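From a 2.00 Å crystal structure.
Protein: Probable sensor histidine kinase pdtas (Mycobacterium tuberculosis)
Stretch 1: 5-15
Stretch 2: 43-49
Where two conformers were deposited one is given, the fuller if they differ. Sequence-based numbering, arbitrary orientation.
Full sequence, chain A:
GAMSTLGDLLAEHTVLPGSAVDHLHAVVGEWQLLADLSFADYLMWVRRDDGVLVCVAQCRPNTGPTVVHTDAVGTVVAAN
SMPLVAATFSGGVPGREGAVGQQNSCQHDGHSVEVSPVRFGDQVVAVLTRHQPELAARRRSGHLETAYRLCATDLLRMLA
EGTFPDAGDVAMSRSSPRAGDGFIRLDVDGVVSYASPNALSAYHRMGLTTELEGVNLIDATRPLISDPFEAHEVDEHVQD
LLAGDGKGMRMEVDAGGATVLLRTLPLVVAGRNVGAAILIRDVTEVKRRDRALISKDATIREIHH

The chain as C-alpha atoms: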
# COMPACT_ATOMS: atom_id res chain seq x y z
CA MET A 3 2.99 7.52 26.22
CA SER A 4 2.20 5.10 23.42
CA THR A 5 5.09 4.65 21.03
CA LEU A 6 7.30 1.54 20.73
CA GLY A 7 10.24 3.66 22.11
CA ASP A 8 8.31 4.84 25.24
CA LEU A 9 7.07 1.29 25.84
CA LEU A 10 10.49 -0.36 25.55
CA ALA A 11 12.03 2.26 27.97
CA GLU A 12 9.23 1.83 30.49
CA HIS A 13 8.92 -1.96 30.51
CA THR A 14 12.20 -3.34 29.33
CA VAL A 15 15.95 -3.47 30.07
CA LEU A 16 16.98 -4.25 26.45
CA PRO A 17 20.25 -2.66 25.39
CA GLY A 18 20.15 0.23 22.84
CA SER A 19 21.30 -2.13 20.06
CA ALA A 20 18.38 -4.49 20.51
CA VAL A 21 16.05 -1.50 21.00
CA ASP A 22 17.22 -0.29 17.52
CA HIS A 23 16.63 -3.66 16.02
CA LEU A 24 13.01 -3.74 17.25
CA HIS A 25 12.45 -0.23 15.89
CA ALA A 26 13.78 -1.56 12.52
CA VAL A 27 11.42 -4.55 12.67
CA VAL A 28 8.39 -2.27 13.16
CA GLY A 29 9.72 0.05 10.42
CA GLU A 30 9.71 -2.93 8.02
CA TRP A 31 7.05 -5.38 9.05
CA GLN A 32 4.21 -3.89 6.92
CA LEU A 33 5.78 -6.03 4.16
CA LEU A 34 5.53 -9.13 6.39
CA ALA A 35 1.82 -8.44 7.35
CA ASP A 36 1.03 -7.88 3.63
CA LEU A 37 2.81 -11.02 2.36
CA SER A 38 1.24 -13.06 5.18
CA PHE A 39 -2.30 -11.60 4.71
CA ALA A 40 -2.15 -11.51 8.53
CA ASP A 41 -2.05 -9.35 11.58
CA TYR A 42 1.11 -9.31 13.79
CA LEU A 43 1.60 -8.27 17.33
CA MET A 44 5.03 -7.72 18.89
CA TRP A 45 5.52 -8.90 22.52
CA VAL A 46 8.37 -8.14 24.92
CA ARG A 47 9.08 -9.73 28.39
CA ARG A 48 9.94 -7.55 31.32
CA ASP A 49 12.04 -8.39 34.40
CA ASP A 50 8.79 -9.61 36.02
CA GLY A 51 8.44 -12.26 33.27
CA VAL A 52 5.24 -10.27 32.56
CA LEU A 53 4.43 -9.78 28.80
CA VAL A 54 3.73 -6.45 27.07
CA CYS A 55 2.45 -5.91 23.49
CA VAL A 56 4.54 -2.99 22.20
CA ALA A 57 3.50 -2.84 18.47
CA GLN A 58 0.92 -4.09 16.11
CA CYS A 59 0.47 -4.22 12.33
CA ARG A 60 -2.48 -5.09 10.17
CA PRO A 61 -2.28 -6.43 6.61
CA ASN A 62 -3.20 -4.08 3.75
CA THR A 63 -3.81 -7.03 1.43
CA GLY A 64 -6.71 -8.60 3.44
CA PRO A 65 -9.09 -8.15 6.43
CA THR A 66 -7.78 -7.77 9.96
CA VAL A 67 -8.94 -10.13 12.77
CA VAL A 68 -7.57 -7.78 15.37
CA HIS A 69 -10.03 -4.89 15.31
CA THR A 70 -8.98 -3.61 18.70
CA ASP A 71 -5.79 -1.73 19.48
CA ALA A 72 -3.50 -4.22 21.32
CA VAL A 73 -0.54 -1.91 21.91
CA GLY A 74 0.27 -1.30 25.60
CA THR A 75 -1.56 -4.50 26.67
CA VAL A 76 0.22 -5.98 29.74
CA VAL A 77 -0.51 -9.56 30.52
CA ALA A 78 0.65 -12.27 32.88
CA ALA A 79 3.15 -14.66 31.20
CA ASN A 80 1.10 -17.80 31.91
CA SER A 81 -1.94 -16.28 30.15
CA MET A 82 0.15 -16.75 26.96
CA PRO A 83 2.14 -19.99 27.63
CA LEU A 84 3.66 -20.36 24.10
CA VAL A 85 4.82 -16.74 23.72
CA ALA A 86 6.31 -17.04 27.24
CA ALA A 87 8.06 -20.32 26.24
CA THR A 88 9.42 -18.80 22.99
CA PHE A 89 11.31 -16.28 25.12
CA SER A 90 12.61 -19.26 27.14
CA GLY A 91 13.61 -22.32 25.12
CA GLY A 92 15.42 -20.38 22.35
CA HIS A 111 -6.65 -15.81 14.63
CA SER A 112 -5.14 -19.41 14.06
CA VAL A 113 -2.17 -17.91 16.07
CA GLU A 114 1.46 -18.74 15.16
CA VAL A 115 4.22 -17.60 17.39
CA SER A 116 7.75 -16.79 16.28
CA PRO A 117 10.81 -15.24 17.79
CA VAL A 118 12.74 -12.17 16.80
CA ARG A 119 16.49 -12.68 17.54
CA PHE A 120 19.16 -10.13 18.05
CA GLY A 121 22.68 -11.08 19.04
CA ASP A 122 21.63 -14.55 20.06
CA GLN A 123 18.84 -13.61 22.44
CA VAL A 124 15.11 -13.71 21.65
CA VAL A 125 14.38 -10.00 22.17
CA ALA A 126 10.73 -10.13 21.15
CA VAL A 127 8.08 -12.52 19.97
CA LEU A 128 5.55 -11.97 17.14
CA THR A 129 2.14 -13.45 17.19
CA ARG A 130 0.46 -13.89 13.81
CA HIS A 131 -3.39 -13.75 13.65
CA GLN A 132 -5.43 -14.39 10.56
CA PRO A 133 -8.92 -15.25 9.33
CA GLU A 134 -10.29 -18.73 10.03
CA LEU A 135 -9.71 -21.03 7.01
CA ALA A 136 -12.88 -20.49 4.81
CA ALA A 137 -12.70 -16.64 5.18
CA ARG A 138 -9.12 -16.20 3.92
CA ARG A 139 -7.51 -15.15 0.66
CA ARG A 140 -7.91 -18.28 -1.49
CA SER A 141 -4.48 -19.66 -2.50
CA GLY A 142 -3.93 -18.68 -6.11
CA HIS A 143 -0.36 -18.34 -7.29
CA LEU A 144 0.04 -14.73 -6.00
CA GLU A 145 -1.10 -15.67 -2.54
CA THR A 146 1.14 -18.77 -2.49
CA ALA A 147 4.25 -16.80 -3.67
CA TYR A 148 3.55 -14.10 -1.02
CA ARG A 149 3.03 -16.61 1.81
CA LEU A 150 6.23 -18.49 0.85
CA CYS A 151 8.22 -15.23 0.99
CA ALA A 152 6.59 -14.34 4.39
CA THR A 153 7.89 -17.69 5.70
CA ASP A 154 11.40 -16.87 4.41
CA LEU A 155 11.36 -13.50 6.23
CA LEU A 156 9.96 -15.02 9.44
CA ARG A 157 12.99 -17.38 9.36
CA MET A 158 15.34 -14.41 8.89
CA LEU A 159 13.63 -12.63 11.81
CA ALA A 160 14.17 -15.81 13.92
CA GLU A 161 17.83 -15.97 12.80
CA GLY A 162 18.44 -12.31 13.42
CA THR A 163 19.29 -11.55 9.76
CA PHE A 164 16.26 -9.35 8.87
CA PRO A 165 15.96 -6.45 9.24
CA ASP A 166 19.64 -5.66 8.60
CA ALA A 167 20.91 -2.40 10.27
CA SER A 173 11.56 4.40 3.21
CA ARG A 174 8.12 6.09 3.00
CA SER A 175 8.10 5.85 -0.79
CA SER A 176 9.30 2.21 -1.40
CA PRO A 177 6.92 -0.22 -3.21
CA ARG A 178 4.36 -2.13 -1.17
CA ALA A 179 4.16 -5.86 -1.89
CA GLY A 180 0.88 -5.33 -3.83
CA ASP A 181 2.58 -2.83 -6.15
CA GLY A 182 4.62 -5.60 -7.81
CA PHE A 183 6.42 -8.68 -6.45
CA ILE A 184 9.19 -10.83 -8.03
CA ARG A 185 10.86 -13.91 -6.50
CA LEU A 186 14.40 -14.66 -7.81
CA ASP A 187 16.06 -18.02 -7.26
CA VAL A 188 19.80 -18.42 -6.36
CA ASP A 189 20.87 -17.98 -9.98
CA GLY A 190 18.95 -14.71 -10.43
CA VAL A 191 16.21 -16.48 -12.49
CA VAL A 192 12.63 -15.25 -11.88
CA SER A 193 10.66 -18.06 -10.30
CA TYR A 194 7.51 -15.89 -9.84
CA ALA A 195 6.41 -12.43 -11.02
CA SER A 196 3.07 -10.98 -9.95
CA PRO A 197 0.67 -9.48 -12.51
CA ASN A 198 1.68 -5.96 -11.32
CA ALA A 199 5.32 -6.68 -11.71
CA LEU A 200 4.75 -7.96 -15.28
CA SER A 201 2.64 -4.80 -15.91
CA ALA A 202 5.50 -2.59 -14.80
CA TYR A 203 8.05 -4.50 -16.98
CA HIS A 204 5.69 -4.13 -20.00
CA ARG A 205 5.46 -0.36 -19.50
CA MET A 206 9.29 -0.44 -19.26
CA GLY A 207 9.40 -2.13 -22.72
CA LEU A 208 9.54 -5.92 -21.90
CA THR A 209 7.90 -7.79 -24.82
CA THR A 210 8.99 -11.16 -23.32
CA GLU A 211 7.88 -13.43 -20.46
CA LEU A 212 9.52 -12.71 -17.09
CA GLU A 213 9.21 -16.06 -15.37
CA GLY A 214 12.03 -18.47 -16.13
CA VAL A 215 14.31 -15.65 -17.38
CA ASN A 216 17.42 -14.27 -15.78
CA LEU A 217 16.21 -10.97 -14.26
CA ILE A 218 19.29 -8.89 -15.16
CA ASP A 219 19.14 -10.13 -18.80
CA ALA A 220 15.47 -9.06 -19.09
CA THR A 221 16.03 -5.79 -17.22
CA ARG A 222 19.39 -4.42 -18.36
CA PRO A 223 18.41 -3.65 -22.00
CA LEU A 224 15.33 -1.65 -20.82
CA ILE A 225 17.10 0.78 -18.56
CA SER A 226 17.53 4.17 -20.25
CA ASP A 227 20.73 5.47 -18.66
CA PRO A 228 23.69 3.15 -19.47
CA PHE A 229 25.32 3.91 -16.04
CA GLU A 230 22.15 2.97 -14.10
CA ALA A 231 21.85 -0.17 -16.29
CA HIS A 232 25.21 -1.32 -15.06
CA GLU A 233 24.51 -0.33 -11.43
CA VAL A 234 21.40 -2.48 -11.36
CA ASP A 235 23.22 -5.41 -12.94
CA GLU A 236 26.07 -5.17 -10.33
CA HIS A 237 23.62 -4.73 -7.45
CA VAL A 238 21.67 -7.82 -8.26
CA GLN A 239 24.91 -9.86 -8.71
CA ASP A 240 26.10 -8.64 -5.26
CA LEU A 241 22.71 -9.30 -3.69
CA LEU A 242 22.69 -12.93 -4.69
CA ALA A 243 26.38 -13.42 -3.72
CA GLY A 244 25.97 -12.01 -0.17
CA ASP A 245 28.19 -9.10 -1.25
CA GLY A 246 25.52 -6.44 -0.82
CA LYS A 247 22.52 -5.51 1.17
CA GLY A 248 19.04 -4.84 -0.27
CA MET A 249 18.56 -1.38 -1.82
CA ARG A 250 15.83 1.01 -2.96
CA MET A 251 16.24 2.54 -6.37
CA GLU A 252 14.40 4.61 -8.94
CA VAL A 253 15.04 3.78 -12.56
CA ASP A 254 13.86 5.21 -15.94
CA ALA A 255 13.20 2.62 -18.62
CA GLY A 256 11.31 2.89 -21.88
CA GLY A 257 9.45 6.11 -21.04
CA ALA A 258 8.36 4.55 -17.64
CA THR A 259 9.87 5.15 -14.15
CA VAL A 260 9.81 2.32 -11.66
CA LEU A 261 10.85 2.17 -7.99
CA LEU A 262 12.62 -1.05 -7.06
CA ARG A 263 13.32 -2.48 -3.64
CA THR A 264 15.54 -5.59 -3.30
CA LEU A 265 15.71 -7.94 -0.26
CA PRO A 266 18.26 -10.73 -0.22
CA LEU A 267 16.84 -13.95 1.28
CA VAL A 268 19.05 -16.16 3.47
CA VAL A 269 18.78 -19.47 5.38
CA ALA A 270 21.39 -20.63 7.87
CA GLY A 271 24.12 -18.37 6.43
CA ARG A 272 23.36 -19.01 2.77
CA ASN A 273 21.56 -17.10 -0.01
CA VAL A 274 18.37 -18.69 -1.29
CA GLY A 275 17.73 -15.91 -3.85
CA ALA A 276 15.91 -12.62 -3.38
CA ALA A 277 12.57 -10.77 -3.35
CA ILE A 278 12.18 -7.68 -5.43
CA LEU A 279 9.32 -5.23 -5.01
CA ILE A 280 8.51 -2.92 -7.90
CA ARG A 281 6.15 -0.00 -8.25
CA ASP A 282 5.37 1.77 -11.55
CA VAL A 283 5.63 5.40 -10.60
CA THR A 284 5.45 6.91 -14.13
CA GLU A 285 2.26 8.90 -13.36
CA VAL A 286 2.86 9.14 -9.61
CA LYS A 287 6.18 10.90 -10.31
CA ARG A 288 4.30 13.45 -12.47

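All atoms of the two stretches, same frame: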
# COMPACT_ATOMS: atom_id res chain seq x y z
N THR A 5 4.24 5.10 22.10
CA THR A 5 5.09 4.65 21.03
C THR A 5 5.87 3.39 21.47
O THR A 5 6.06 3.15 22.67
CB THR A 5 6.05 5.77 20.58
OG1 THR A 5 6.92 6.10 21.66
CG2 THR A 5 5.28 7.00 20.14
N LEU A 6 6.34 2.62 20.49
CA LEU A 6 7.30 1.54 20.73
C LEU A 6 8.46 2.02 21.64
O LEU A 6 8.78 1.39 22.66
CB LEU A 6 7.82 1.04 19.39
CG LEU A 6 8.99 0.04 19.42
CD1 LEU A 6 8.53 -1.28 20.01
CD2 LEU A 6 9.57 -0.19 18.00
N GLY A 7 9.12 3.12 21.27
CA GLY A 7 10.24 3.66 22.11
C GLY A 7 9.89 3.87 23.59
O GLY A 7 10.60 3.38 24.50
N ASP A 8 8.78 4.58 23.85
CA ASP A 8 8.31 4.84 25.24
C ASP A 8 8.02 3.54 25.96
O ASP A 8 8.44 3.36 27.11
CB ASP A 8 7.12 5.83 25.32
CG ASP A 8 7.44 7.19 24.67
OD1 ASP A 8 8.65 7.58 24.62
OD2 ASP A 8 6.48 7.86 24.18
N LEU A 9 7.35 2.60 25.27
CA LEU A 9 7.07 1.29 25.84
C LEU A 9 8.29 0.46 26.18
O LEU A 9 8.34 -0.15 27.25
CB LEU A 9 6.13 0.48 24.96
CG LEU A 9 4.70 1.06 24.90
CD1 LEU A 9 3.77 0.17 24.07
CD2 LEU A 9 4.09 1.36 26.30
N LEU A 10 9.28 0.41 25.27
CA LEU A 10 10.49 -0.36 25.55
C LEU A 10 11.32 0.26 26.74
O LEU A 10 11.92 -0.45 27.51
CB LEU A 10 11.36 -0.51 24.27
CG LEU A 10 10.77 -1.26 23.07
CD1 LEU A 10 11.74 -1.20 21.85
CD2 LEU A 10 10.50 -2.64 23.44
N ALA A 11 11.34 1.59 26.85
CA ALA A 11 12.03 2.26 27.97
C ALA A 11 11.34 2.00 29.31
O ALA A 11 11.99 1.72 30.31
CB ALA A 11 12.19 3.75 27.73
N GLU A 12 10.02 2.08 29.31
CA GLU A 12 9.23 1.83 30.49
C GLU A 12 9.36 0.41 30.99
O GLU A 12 9.68 0.20 32.16
CB GLU A 12 7.76 2.12 30.20
CG GLU A 12 6.84 1.74 31.34
CD GLU A 12 6.98 2.68 32.52
OE1 GLU A 12 7.32 3.89 32.31
OE2 GLU A 12 6.75 2.22 33.67
N HIS A 13 9.11 -0.56 30.11
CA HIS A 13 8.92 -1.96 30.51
C HIS A 13 10.11 -2.87 30.36
O HIS A 13 10.05 -4.03 30.71
CB HIS A 13 7.77 -2.57 29.72
CG HIS A 13 6.45 -1.90 29.97
ND1 HIS A 13 5.79 -2.00 31.18
CD2 HIS A 13 5.68 -1.11 29.19
CE1 HIS A 13 4.65 -1.32 31.12
NE2 HIS A 13 4.56 -0.77 29.92
N THR A 14 11.20 -2.40 29.78
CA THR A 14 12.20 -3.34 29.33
C THR A 14 13.59 -2.90 29.79
O THR A 14 13.80 -1.72 30.09
CB THR A 14 12.08 -3.43 27.77
OG1 THR A 14 11.50 -4.69 27.38
CG2 THR A 14 13.34 -3.18 27.13
N VAL A 15 14.53 -3.84 29.90
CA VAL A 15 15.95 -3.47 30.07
C VAL A 15 16.86 -3.87 28.86
O VAL A 15 18.05 -4.09 28.99
CB VAL A 15 16.53 -3.89 31.48
CG1 VAL A 15 15.59 -3.37 32.59
CG2 VAL A 15 16.73 -5.40 31.59
N LEU A 43 1.41 -9.03 16.14
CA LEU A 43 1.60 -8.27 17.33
C LEU A 43 3.03 -8.52 17.77
O LEU A 43 3.49 -9.60 17.60
CB LEU A 43 0.64 -8.73 18.40
CG LEU A 43 -0.71 -8.04 18.55
CD1 LEU A 43 -1.47 -7.81 17.34
CD2 LEU A 43 -1.56 -8.83 19.57
N MET A 44 3.69 -7.54 18.37
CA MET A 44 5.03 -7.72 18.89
C MET A 44 4.98 -7.71 20.42
O MET A 44 4.49 -6.79 21.01
CB MET A 44 5.94 -6.60 18.45
CG MET A 44 7.37 -6.78 18.98
SD MET A 44 8.46 -5.38 18.50
CE MET A 44 8.90 -6.05 16.92
N TRP A 45 5.55 -8.74 21.03
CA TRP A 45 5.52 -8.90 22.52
C TRP A 45 6.92 -8.85 23.06
O TRP A 45 7.84 -9.44 22.45
CB TRP A 45 4.94 -10.25 22.87
CG TRP A 45 3.53 -10.40 22.43
CD1 TRP A 45 3.08 -10.94 21.29
CD2 TRP A 45 2.41 -9.99 23.16
NE1 TRP A 45 1.70 -10.88 21.23
CE2 TRP A 45 1.26 -10.31 22.39
CE3 TRP A 45 2.24 -9.43 24.42
CZ2 TRP A 45 -0.05 -10.06 22.85
CZ3 TRP A 45 0.94 -9.16 24.87
CH2 TRP A 45 -0.18 -9.45 24.08
N VAL A 46 7.12 -8.11 24.16
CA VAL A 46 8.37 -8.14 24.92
C VAL A 46 8.09 -8.69 26.36
O VAL A 46 6.91 -8.81 26.75
CB VAL A 46 9.13 -6.78 24.97
CG1 VAL A 46 9.60 -6.33 23.50
CG2 VAL A 46 8.30 -5.64 25.67
N ARG A 47 9.17 -9.05 27.07
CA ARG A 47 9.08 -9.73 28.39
C ARG A 47 9.88 -8.89 29.34
O ARG A 47 11.06 -8.63 29.13
CB ARG A 47 9.70 -11.13 28.31
CG ARG A 47 9.69 -11.89 29.63
CD ARG A 47 10.21 -13.30 29.46
NE ARG A 47 11.68 -13.34 29.36
CZ ARG A 47 12.40 -14.48 29.33
NH1 ARG A 47 11.79 -15.67 29.37
NH2 ARG A 47 13.73 -14.44 29.25
N ARG A 48 9.22 -8.40 30.38
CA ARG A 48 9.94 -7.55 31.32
C ARG A 48 10.77 -8.43 32.26
O ARG A 48 10.70 -9.65 32.18
CB ARG A 48 8.97 -6.76 32.18
CG ARG A 48 7.62 -6.51 31.61
CD ARG A 48 6.64 -6.37 32.79
NE ARG A 48 6.20 -5.00 32.94
CZ ARG A 48 5.49 -4.53 33.96
NH1 ARG A 48 5.17 -5.30 34.98
NH2 ARG A 48 5.13 -3.25 33.94
N ASP A 49 11.54 -7.77 33.14
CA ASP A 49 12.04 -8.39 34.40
C ASP A 49 11.06 -9.41 35.00
O ASP A 49 11.33 -10.63 35.11
CB ASP A 49 12.35 -7.30 35.47
CG ASP A 49 11.34 -6.10 35.47
OD1 ASP A 49 10.10 -6.27 35.44
OD2 ASP A 49 11.82 -4.96 35.53

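Stretch 1 is a short helix, residues 6-13, laid against stretch 2, whose residues 43-47 form a strand. The two backbones converge along their length: the CA atoms of L6 and M44 are 9.7 Å apart, those of T14 and R48 only 5.2 Å. Together the stretches bury 344 Å², most of it toward the end where they converge.

T5 caps the helix. Its OG1 accepts from D8 N at 3.3 Å with an N-H...O angle of 168°, satisfying an amide that has no earlier helical carbonyl to bond. The helical ladder then starts with L9 N to T5 O at 3.0 Å.

L6 makes the first contact. Its CA-to-CB bond points sideways, but the t, p rotamer brings the end of the side chain nearer, and CD1 lies 4.4 Å from SD of M44, a loose apolar contact. One turn on, L10 repeats the pattern more tightly: in its m, t rotamer, CD2 reaches 3.8 Å from CG1 of V46. M44 and V46 both point toward the helix, whereas W45 between them is out of reach, as strand alternation predicts.

H13, the last helical residue, supplies the polar link. R48 NH2 donates to H13 ND1 at 3.1 Å and 161°. Each group meets the other at its edge, near its plane, so the N-H is directed at the in-plane lone pair of ND1 and the ring face is not involved. Acting as acceptor, ND1 carries no proton in this bond.

T14 leaves helical geometry (phi/psi -132/156), and its amide keeps only a weak bond, 3.1 Å from T14 N to L10 O. Its OG1 packs 3.8 Å from CG2 of V46, so that valine touches both L10 and T14.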